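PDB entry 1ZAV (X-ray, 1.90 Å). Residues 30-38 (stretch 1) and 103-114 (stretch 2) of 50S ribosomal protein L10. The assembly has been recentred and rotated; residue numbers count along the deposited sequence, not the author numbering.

Stretch 1 (30-38) FLGFTVADL
Stretch 2 (103-114) FYKDKKADLSRL

Phe33 CE2 lies over one face of the Arg113 guanidinium, 4.2 Å from Arg113 CZ, while the edge of that group meets a backbone carbonyl, Leu31 O 2.6 Å from Arg113 NH1. Arg113 (chi1 m, chi2 t, chi3 109°, chi4 -54°) belongs to a 3-10 segment, 111-113. The arrangement illustrates how a tight turn can present an aromatic side chain to a distant segment. Phe30 to Phe33 form a type II turn, with a weak bond from Phe33 N to Phe30 O (3.3 Å); at Gly32, phi/psi 87/-23, a CB would jam against the preceding carbonyl.

Phe33 (chi1 -76°, chi2 -88°) points toward stretch 2 and is the hub. Its CE1 lies 3.9 Å from Phe103 CE2, its CZ 3.8 Å from Ala109 CB, and its ring meets that of Tyr104 obliquely, centroids 4.9 Å apart, planes at 48°. Phe30 (chi1 t) starts away, yet its ring edge reaches Tyr104, Phe30 CD1 to Tyr104 OH 3.5 Å.

Thr34 (p) caps the helix from Val35, OG1 accepting from Asp37 N (3.2 Å); Asp37 (chi1 m) OD2 accepts from Thr34 N (3.1 Å). Asp37 O approaches CZ of Phe103 (chi1 t) at 3.2 Å. Phe30 lies nearest Arg113 (CA–CA 7.6 Å), Asp37 nearest Lys107 (CA–CA 8.7 Å), so the chains run in roughly opposite senses. Lys108, phi/psi 63/38, follows helix 103-106 in a Schellman motif (Ala109 N–Tyr104 O 2.8 Å, Lys108 N–Lys105 O 2.9 Å).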

# COMPACT_ATOMS: atom_id res chain seq x y z
N PHE A 30 -28.60 -13.52 13.00
CA PHE A 30 -29.35 -14.07 11.88
C PHE A 30 -30.86 -14.13 12.16
O PHE A 30 -31.61 -14.82 11.46
CB PHE A 30 -28.82 -15.46 11.54
CG PHE A 30 -29.13 -15.92 10.13
CD1 PHE A 30 -28.66 -15.21 9.03
CD2 PHE A 30 -29.89 -17.07 9.92
CE1 PHE A 30 -28.94 -15.63 7.73
CE2 PHE A 30 -30.17 -17.51 8.62
CZ PHE A 30 -29.70 -16.78 7.52
N LEU A 31 -31.29 -13.40 13.18
CA LEU A 31 -32.69 -13.35 13.57
C LEU A 31 -33.54 -12.81 12.42
O LEU A 31 -33.12 -11.91 11.71
CB LEU A 31 -32.87 -12.45 14.80
CG LEU A 31 -32.19 -12.90 16.09
CD1 LEU A 31 -32.27 -11.80 17.13
CD2 LEU A 31 -32.86 -14.16 16.60
N GLY A 32 -34.73 -13.37 12.24
CA GLY A 32 -35.62 -12.90 11.19
C GLY A 32 -35.43 -13.51 9.82
O GLY A 32 -36.35 -13.48 9.00
N PHE A 33 -34.25 -14.05 9.56
CA PHE A 33 -33.96 -14.69 8.28
C PHE A 33 -34.73 -16.01 8.22
O PHE A 33 -34.98 -16.65 9.25
CB PHE A 33 -32.46 -14.96 8.14
CG PHE A 33 -31.65 -13.74 7.81
CD1 PHE A 33 -31.44 -13.37 6.48
CD2 PHE A 33 -31.08 -12.97 8.81
CE1 PHE A 33 -30.67 -12.25 6.17
CE2 PHE A 33 -30.31 -11.85 8.51
CZ PHE A 33 -30.11 -11.49 7.18
N THR A 34 -35.10 -16.42 7.01
CA THR A 34 -35.85 -17.65 6.81
C THR A 34 -34.93 -18.84 6.52
O THR A 34 -33.73 -18.67 6.29
CB THR A 34 -36.80 -17.50 5.62
OG1 THR A 34 -36.03 -17.22 4.44
CG2 THR A 34 -37.76 -16.36 5.86
N VAL A 35 -35.51 -20.04 6.54
CA VAL A 35 -34.74 -21.24 6.24
C VAL A 35 -34.25 -21.14 4.80
O VAL A 35 -33.15 -21.60 4.48
CB VAL A 35 -35.60 -22.53 6.40
CG1 VAL A 35 -34.78 -23.75 6.03
CG2 VAL A 35 -36.11 -22.65 7.82
N ALA A 36 -35.07 -20.55 3.94
CA ALA A 36 -34.70 -20.38 2.55
C ALA A 36 -33.41 -19.56 2.49
O ALA A 36 -32.49 -19.90 1.75
CB ALA A 36 -35.81 -19.66 1.79
N ASP A 37 -33.35 -18.50 3.29
CA ASP A 37 -32.16 -17.65 3.33
C ASP A 37 -30.96 -18.43 3.86
O ASP A 37 -29.86 -18.34 3.32
CB ASP A 37 -32.40 -16.44 4.25
CG ASP A 37 -33.54 -15.56 3.78
OD1 ASP A 37 -33.84 -15.60 2.57
OD2 ASP A 37 -34.11 -14.82 4.60
N LEU A 38 -31.19 -19.20 4.92
CA LEU A 38 -30.12 -20.01 5.50
C LEU A 38 -29.61 -20.95 4.41
O LEU A 38 -28.40 -21.05 4.17
CB LEU A 38 -30.67 -20.82 6.67
CG LEU A 38 -29.72 -21.78 7.40
CD1 LEU A 38 -28.51 -21.01 7.96
CD2 LEU A 38 -30.49 -22.47 8.50
N PHE A 103 -24.35 -11.18 1.22
CA PHE A 103 -25.64 -11.84 1.40
C PHE A 103 -26.55 -10.92 2.20
O PHE A 103 -27.71 -10.72 1.85
CB PHE A 103 -25.46 -13.17 2.15
CG PHE A 103 -26.75 -13.91 2.37
CD1 PHE A 103 -27.32 -14.67 1.35
CD2 PHE A 103 -27.41 -13.84 3.60
CE1 PHE A 103 -28.52 -15.35 1.55
CE2 PHE A 103 -28.60 -14.51 3.81
CZ PHE A 103 -29.16 -15.27 2.78
N TYR A 104 -26.01 -10.37 3.29
CA TYR A 104 -26.78 -9.46 4.14
C TYR A 104 -27.19 -8.25 3.31
O TYR A 104 -28.28 -7.70 3.48
CB TYR A 104 -25.96 -9.01 5.35
CG TYR A 104 -26.13 -9.91 6.56
CD1 TYR A 104 -25.87 -11.28 6.48
CD2 TYR A 104 -26.59 -9.39 7.77
CE1 TYR A 104 -26.08 -12.12 7.59
CE2 TYR A 104 -26.80 -10.22 8.88
CZ TYR A 104 -26.55 -11.58 8.78
OH TYR A 104 -26.77 -12.40 9.86
N LYS A 105 -26.31 -7.83 2.40
CA LYS A 105 -26.59 -6.69 1.54
C LYS A 105 -27.73 -7.01 0.57
O LYS A 105 -28.65 -6.21 0.41
CB LYS A 105 -25.34 -6.28 0.76
CG LYS A 105 -24.47 -5.27 1.49
CD LYS A 105 -23.21 -4.94 0.70
CE LYS A 105 -23.52 -4.41 -0.69
NZ LYS A 105 -22.28 -4.14 -1.46
N ASP A 106 -27.65 -8.17 -0.07
CA ASP A 106 -28.68 -8.59 -1.02
C ASP A 106 -30.03 -8.67 -0.32
O ASP A 106 -31.08 -8.42 -0.92
CB ASP A 106 -28.34 -9.97 -1.59
CG ASP A 106 -27.05 -9.97 -2.38
OD1 ASP A 106 -26.63 -11.06 -2.83
OD2 ASP A 106 -26.46 -8.89 -2.57
N LYS A 107 -30.02 -9.03 0.96
CA LYS A 107 -31.25 -9.15 1.74
C LYS A 107 -31.64 -7.83 2.38
O LYS A 107 -32.66 -7.74 3.06
CB LYS A 107 -31.10 -10.24 2.80
CG LYS A 107 -31.62 -11.60 2.35
CD LYS A 107 -31.02 -12.01 1.02
CE LYS A 107 -31.83 -13.10 0.36
NZ LYS A 107 -31.30 -13.48 -0.97
N LYS A 108 -30.81 -6.81 2.17
CA LYS A 108 -31.09 -5.49 2.73
C LYS A 108 -31.08 -5.47 4.25
O LYS A 108 -31.88 -4.76 4.87
CB LYS A 108 -32.44 -4.98 2.20
CG LYS A 108 -32.49 -4.81 0.69
CD LYS A 108 -31.40 -3.84 0.21
CE LYS A 108 -31.53 -2.46 0.86
NZ LYS A 108 -32.84 -1.80 0.57
N ALA A 109 -30.18 -6.23 4.85
CA ALA A 109 -30.09 -6.28 6.31
C ALA A 109 -29.05 -5.31 6.85
O ALA A 109 -28.09 -4.96 6.17
CB ALA A 109 -29.75 -7.70 6.75
N ASP A 110 -29.25 -4.87 8.10
CA ASP A 110 -28.32 -3.96 8.74
C ASP A 110 -26.97 -4.67 8.84
O ASP A 110 -26.85 -5.72 9.48
CB ASP A 110 -28.82 -3.60 10.14
CG ASP A 110 -27.88 -2.65 10.88
OD1 ASP A 110 -28.18 -2.31 12.04
OD2 ASP A 110 -26.85 -2.24 10.30
N LEU A 111 -25.95 -4.11 8.19
CA LEU A 111 -24.63 -4.71 8.18
C LEU A 111 -23.97 -4.77 9.56
O LEU A 111 -22.97 -5.46 9.74
CB LEU A 111 -23.73 -3.97 7.19
CG LEU A 111 -24.19 -4.08 5.73
CD1 LEU A 111 -23.28 -3.24 4.85
CD2 LEU A 111 -24.18 -5.54 5.28
N SER A 112 -24.52 -4.04 10.53
CA SER A 112 -23.96 -4.07 11.87
C SER A 112 -24.35 -5.39 12.55
O SER A 112 -23.85 -5.73 13.63
CB SER A 112 -24.46 -2.88 12.70
OG SER A 112 -25.86 -2.95 12.92
N ARG A 113 -25.25 -6.13 11.89
CA ARG A 113 -25.69 -7.42 12.39
C ARG A 113 -24.51 -8.40 12.22
O ARG A 113 -24.54 -9.53 12.71
CB ARG A 113 -26.92 -7.91 11.60
CG ARG A 113 -28.19 -7.07 11.82
CD ARG A 113 -29.22 -7.30 10.71
NE ARG A 113 -30.41 -8.05 11.13
CZ ARG A 113 -30.38 -9.23 11.73
NH1 ARG A 113 -31.51 -9.84 12.07
NH2 ARG A 113 -29.22 -9.80 12.01
N LEU A 114 -23.48 -7.94 11.51
CA LEU A 114 -22.26 -8.71 11.32
C LEU A 114 -21.33 -8.13 12.38
O LEU A 114 -20.52 -7.23 12.12
CB LEU A 114 -21.70 -8.51 9.91
CG LEU A 114 -22.62 -8.94 8.77
CD1 LEU A 114 -21.88 -8.82 7.45
CD2 LEU A 114 -23.07 -10.38 8.98